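Local atomic coordinates of topoisomerase IV subunit A (Escherichia coli, PDB entry 1ZVT), a protein that cleaves and rejoins DNA as the A subunit of topoisomerase IV, probably also binding DNA through its C-terminal beta-pinwheel domain. Residues V7-Q10 / M11-R15; F49-S52 / T53-Y57. One frame throughout, in Å; residues are numbered along the deposited sequence.

Contact 1: V7-Q10 / M11-R15; sequences VLSQ and MGWVR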
loop_
_atom_site.group_PDB
_atom_site.type_symbol
_atom_site.label_atom_id
_atom_site.label_comp_id
_atom_site.label_asym_id
_atom_site.label_seq_id
_atom_site.Cartn_x
_atom_site.Cartn_y
_atom_site.Cartn_z
ATOM N N VAL A 7 10.489 9.886 8.656
ATOM C CA VAL A 7 9.555 9.450 9.700
ATOM C C VAL A 7 8.258 10.227 9.579
ATOM O O VAL A 7 8.267 11.462 9.534
ATOM C CB VAL A 7 10.161 9.683 11.106
ATOM C CG1 VAL A 7 9.175 9.215 12.237
ATOM C CG2 VAL A 7 11.537 8.978 11.214
ATOM N N LEU A 8 7.159 9.481 9.504
ATOM C CA LEU A 8 5.799 10.019 9.368
ATOM C C LEU A 8 5.043 9.784 10.650
ATOM O O LEU A 8 5.080 8.679 11.219
ATOM C CB LEU A 8 5.087 9.280 8.231
ATOM C CG LEU A 8 3.612 9.606 7.994
ATOM C CD1 LEU A 8 3.442 11.084 7.546
ATOM C CD2 LEU A 8 3.003 8.623 6.961
ATOM N N SER A 9 4.356 10.815 11.118
ATOM C CA SER A 9 3.582 10.691 12.340
ATOM C C SER A 9 2.088 10.514 12.048
ATOM O O SER A 9 1.628 10.731 10.914
ATOM C CB SER A 9 3.801 11.907 13.235
ATOM O OG SER A 9 3.080 13.024 12.730
ATOM N N GLN A 10 1.336 10.133 13.090
ATOM C CA GLN A 10 -0.110 9.892 12.962
ATOM C C GLN A 10 -0.851 11.123 12.442
ATOM O O GLN A 10 -1.799 11.009 11.650
ATOM C CB GLN A 10 -0.689 9.492 14.325
ATOM C CG GLN A 10 -0.301 8.094 14.781
ATOM C CD GLN A 10 -0.755 7.007 13.815
ATOM O OE1 GLN A 10 -1.779 7.143 13.124
ATOM N NE2 GLN A 10 0.024 5.929 13.742
ATOM N N MET A 11 -0.374 12.292 12.867
ATOM C CA MET A 11 -0.987 13.576 12.472
ATOM C C MET A 11 -0.480 14.114 11.138
ATOM O O MET A 11 -0.892 15.199 10.712
ATOM C CB MET A 11 -0.755 14.614 13.555
ATOM C CG MET A 11 -1.441 14.309 14.895
ATOM S SD MET A 11 -3.218 14.190 14.712
ATOM C CE MET A 11 -3.515 12.427 14.807
ATOM N N GLY A 12 0.409 13.374 10.469
ATOM C CA GLY A 12 0.862 13.776 9.137
ATOM C C GLY A 12 2.020 14.753 9.143
ATOM O O GLY A 12 2.175 15.539 8.199
ATOM N N TRP A 13 2.853 14.670 10.178
ATOM C CA TRP A 13 4.057 15.476 10.280
ATOM C C TRP A 13 5.241 14.611 9.928
ATOM O O TRP A 13 5.253 13.404 10.218
ATOM C CB TRP A 13 4.215 16.025 11.697
ATOM C CG TRP A 13 3.247 17.139 11.980
ATOM C CD1 TRP A 13 1.917 17.169 11.661
ATOM C CD2 TRP A 13 3.538 18.382 12.616
ATOM N NE1 TRP A 13 1.353 18.354 12.082
ATOM C CE2 TRP A 13 2.331 19.123 12.658
ATOM C CE3 TRP A 13 4.702 18.947 13.156
ATOM C CZ2 TRP A 13 2.251 20.401 13.230
ATOM C CZ3 TRP A 13 4.624 20.229 13.722
ATOM C CH2 TRP A 13 3.406 20.934 13.754
ATOM N N VAL A 14 6.232 15.212 9.284
ATOM C CA VAL A 14 7.378 14.442 8.786
ATOM C C VAL A 14 8.698 15.059 9.180
ATOM O O VAL A 14 8.780 16.257 9.442
ATOM C CB VAL A 14 7.362 14.300 7.242
ATOM C CG1 VAL A 14 6.277 13.339 6.823
ATOM C CG2 VAL A 14 7.160 15.674 6.538
ATOM N N ARG A 15 9.747 14.234 9.183
ATOM C CA ARG A 15 11.104 14.720 9.325
ATOM C C ARG A 15 12.047 13.723 8.655
ATOM O O ARG A 15 11.651 12.594 8.361
ATOM C CB ARG A 15 11.464 14.907 10.788
ATOM C CG ARG A 15 11.753 13.611 11.523
ATOM C CD ARG A 15 11.658 13.838 13.007
ATOM N NE ARG A 15 10.304 13.674 13.539
ATOM C CZ ARG A 15 9.974 13.868 14.813
ATOM N NH1 ARG A 15 10.892 14.254 15.697
ATOM N NH2 ARG A 15 8.739 13.684 15.212
HETATM O O HOH W 1 7.954 12.889 12.100
#
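Val7 O takes a hydrogen bond from Arg15 N (3.2 Å) and a second from a water 3.0 Å from Val7 O, while the CA-H of Val14 also approaches it. The water accepts in turn from Arg15 NE, 2.9 Å from the water oxygen and at the edge of the guanidinium, in its plane. Arg15 leaves the strand on the face of Val7, and the bend at chi3 (87°) turns its guanidinium to the water; its NH1 and NH2 are bound by Ala67 O and Asn28 O. Val7 N completes this antiparallel hydrogen-bonded pair with a nearly straight bond to Arg15 O (3.0 Å). Beyond it the strands close in a type I turn with a G1 beta bulge, a common hairpin end, here on the two central strands of a pinwheel blade. Ser9 N reaches Trp13 O at 2.9 Å, and Gly12 N donates to Ser9 O (2.9 Å). With chi1 at 76°, Ser9 OG sits between its own backbone N and carbonyl carbon, where it accepts from Trp13 N (3.0 Å) and also pairs with Asp33, whose other carboxylate oxygen holds Met11 N. Replacing Ser9 by an alanine would probably leave Trp13 N and Asp33 OD2 without this shared mate and make the bulge less firmly set. On the other side of the sheet, Leu8 and Val14 form a non-hydrogen-bonded pair, the CD1 methyl of Leu8 meeting Val14 CG1 at 3.7 Å as the two side chains cross at a slant.

Contact 2: F49-S52 / T53-Y57; sequences FVDS and TGRSY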
loop_
_atom_site.group_PDB
_atom_site.type_symbol
_atom_site.label_atom_id
_atom_site.label_comp_id
_atom_site.label_asym_id
_atom_site.label_seq_id
_atom_site.Cartn_x
_atom_site.Cartn_y
_atom_site.Cartn_z
ATOM N N PHE A 49 4.625 10.064 -1.090
ATOM C CA PHE A 49 3.446 9.916 -0.253
ATOM C C PHE A 49 2.266 9.641 -1.165
ATOM O O PHE A 49 2.140 10.225 -2.256
ATOM C CB PHE A 49 3.203 11.193 0.567
ATOM C CG PHE A 49 4.343 11.515 1.481
ATOM C CD1 PHE A 49 5.372 12.354 1.063
ATOM C CD2 PHE A 49 4.421 10.917 2.741
ATOM C CE1 PHE A 49 6.476 12.615 1.902
ATOM C CE2 PHE A 49 5.529 11.168 3.583
ATOM C CZ PHE A 49 6.547 12.024 3.149
ATOM N N VAL A 50 1.386 8.753 -0.720
ATOM C CA VAL A 50 0.126 8.538 -1.431
ATOM C C VAL A 50 -1.042 8.935 -0.507
ATOM O O VAL A 50 -1.099 8.482 0.655
ATOM C CB VAL A 50 -0.010 7.074 -1.879
ATOM C CG1 VAL A 50 -1.322 6.906 -2.629
ATOM C CG2 VAL A 50 1.175 6.674 -2.795
ATOM N N ASP A 51 -1.943 9.777 -1.005
ATOM C CA ASP A 51 -3.102 10.197 -0.183
ATOM C C ASP A 51 -4.324 9.311 -0.362
ATOM O O ASP A 51 -4.338 8.401 -1.210
ATOM C CB ASP A 51 -3.421 11.713 -0.328
ATOM C CG ASP A 51 -4.176 12.073 -1.615
ATOM O OD1 ASP A 51 -4.777 11.202 -2.263
ATOM O OD2 ASP A 51 -4.185 13.270 -1.960
ATOM N N SER A 52 -5.340 9.567 0.472
ATOM C CA SER A 52 -6.542 8.735 0.517
ATOM C C SER A 52 -7.400 8.805 -0.749
ATOM O O SER A 52 -8.332 7.999 -0.903
ATOM C CB SER A 52 -7.383 9.130 1.737
ATOM O OG SER A 52 -7.626 10.508 1.713
ATOM N N THR A 53 -7.105 9.754 -1.636
ATOM C CA THR A 53 -7.813 9.934 -2.898
ATOM C C THR A 53 -7.082 9.320 -4.092
ATOM O O THR A 53 -7.576 9.367 -5.218
ATOM C CB THR A 53 -8.133 11.424 -3.194
ATOM O OG1 THR A 53 -6.943 12.127 -3.561
ATOM C CG2 THR A 53 -8.785 12.105 -1.999
ATOM N N GLY A 54 -5.927 8.728 -3.823
ATOM C CA GLY A 54 -5.146 8.055 -4.872
ATOM C C GLY A 54 -4.138 8.950 -5.577
ATOM O O GLY A 54 -3.605 8.581 -6.638
ATOM N N ARG A 55 -3.873 10.117 -5.000
ATOM C CA ARG A 55 -2.834 11.009 -5.546
ATOM C C ARG A 55 -1.475 10.680 -4.942
ATOM O O ARG A 55 -1.400 10.289 -3.789
ATOM C CB ARG A 55 -3.193 12.483 -5.287
ATOM C CG ARG A 55 -4.504 12.917 -5.979
ATOM C CD ARG A 55 -4.678 14.443 -5.956
ATOM N NE ARG A 55 -3.737 15.144 -6.838
ATOM C CZ ARG A 55 -3.937 15.401 -8.134
ATOM N NH1 ARG A 55 -5.039 14.977 -8.762
ATOM N NH2 ARG A 55 -3.028 16.075 -8.818
ATOM N N SER A 56 -0.398 10.847 -5.716
ATOM C CA SER A 56 0.968 10.672 -5.195
ATOM C C SER A 56 1.782 11.974 -5.290
ATOM O O SER A 56 1.535 12.814 -6.156
ATOM C CB SER A 56 1.720 9.531 -5.893
ATOM O OG SER A 56 1.948 9.827 -7.263
ATOM N N TYR A 57 2.756 12.114 -4.388
ATOM C CA TYR A 57 3.514 13.338 -4.236
ATOM C C TYR A 57 4.935 12.953 -3.901
ATOM O O TYR A 57 5.139 12.012 -3.134
ATOM C CB TYR A 57 2.992 14.157 -3.057
ATOM C CG TYR A 57 1.526 14.446 -3.028
ATOM C CD1 TYR A 57 0.619 13.494 -2.556
ATOM C CD2 TYR A 57 1.039 15.704 -3.402
ATOM C CE1 TYR A 57 -0.750 13.782 -2.496
ATOM C CE2 TYR A 57 -0.330 15.985 -3.342
ATOM C CZ TYR A 57 -1.196 15.023 -2.881
ATOM O OH TYR A 57 -2.546 15.274 -2.839
#
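Asp51 and Tyr57 meet first low on the aspartate, where CB lies 4.0 Å from Tyr57 CE1. A chi1 of 78° tucks CG between the residue's own N and carbonyl carbon and turns the carboxylate over the hairpin end, its plane 63° from the tyrosine ring. From CG the two oxygens part ways. OD1 is gripped by three donors: the Thr53 hydroxyl, on the syn side and somewhat out of plane with OG1 2.7 Å from Asp51 OD1, and the amides Thr53 N (2.8 Å) and Arg55 N (3.1 Å), both well out of the carboxylate plane. OD2 accepts from Tyr57 OH at 2.7 Å on its anti side, tilted out of the carboxylate plane. Four donors thus fix the rotation of this buried carboxylate and would be expected to stabilise its charge. The CB and CG of Arg55 lie against the carboxylate oxygens, and its NE is hydrogen-bonded to Ala121 O. Backbone bonds from Asp51 N to Arg55 O and from Gly54 N to Asp51 O close the end. The arrangement is that of a type I turn with a G1 bulge, Gly54 adopting left-handed backbone angles, overlaid by the Asx turn that Asp51 OD1 makes with Thr53 N.

From the N terminus, contact 1 closes the hairpin of strands 3-9 and 13-18; the chain then runs through strand 35-42, which flanks strand 3-9, before contact 2 closes the hairpin of strands 47-51 and 55-59. The contacts follow in series, neither nested nor crossed. Each joins the two central strands of a four-stranded antiparallel blade. The blades are nonetheless interleaved along the chain, because strand 72-73, the outer strand beside 13-18, comes only after contact 2, and strands 86-90 and 123-124 later flank the second hairpin. With centres about 15 Å apart, the contacts touch directly where Val14 CG1 packs on Phe49 CZ at 3.9 Å, joining neighbouring blades of the pinwheel.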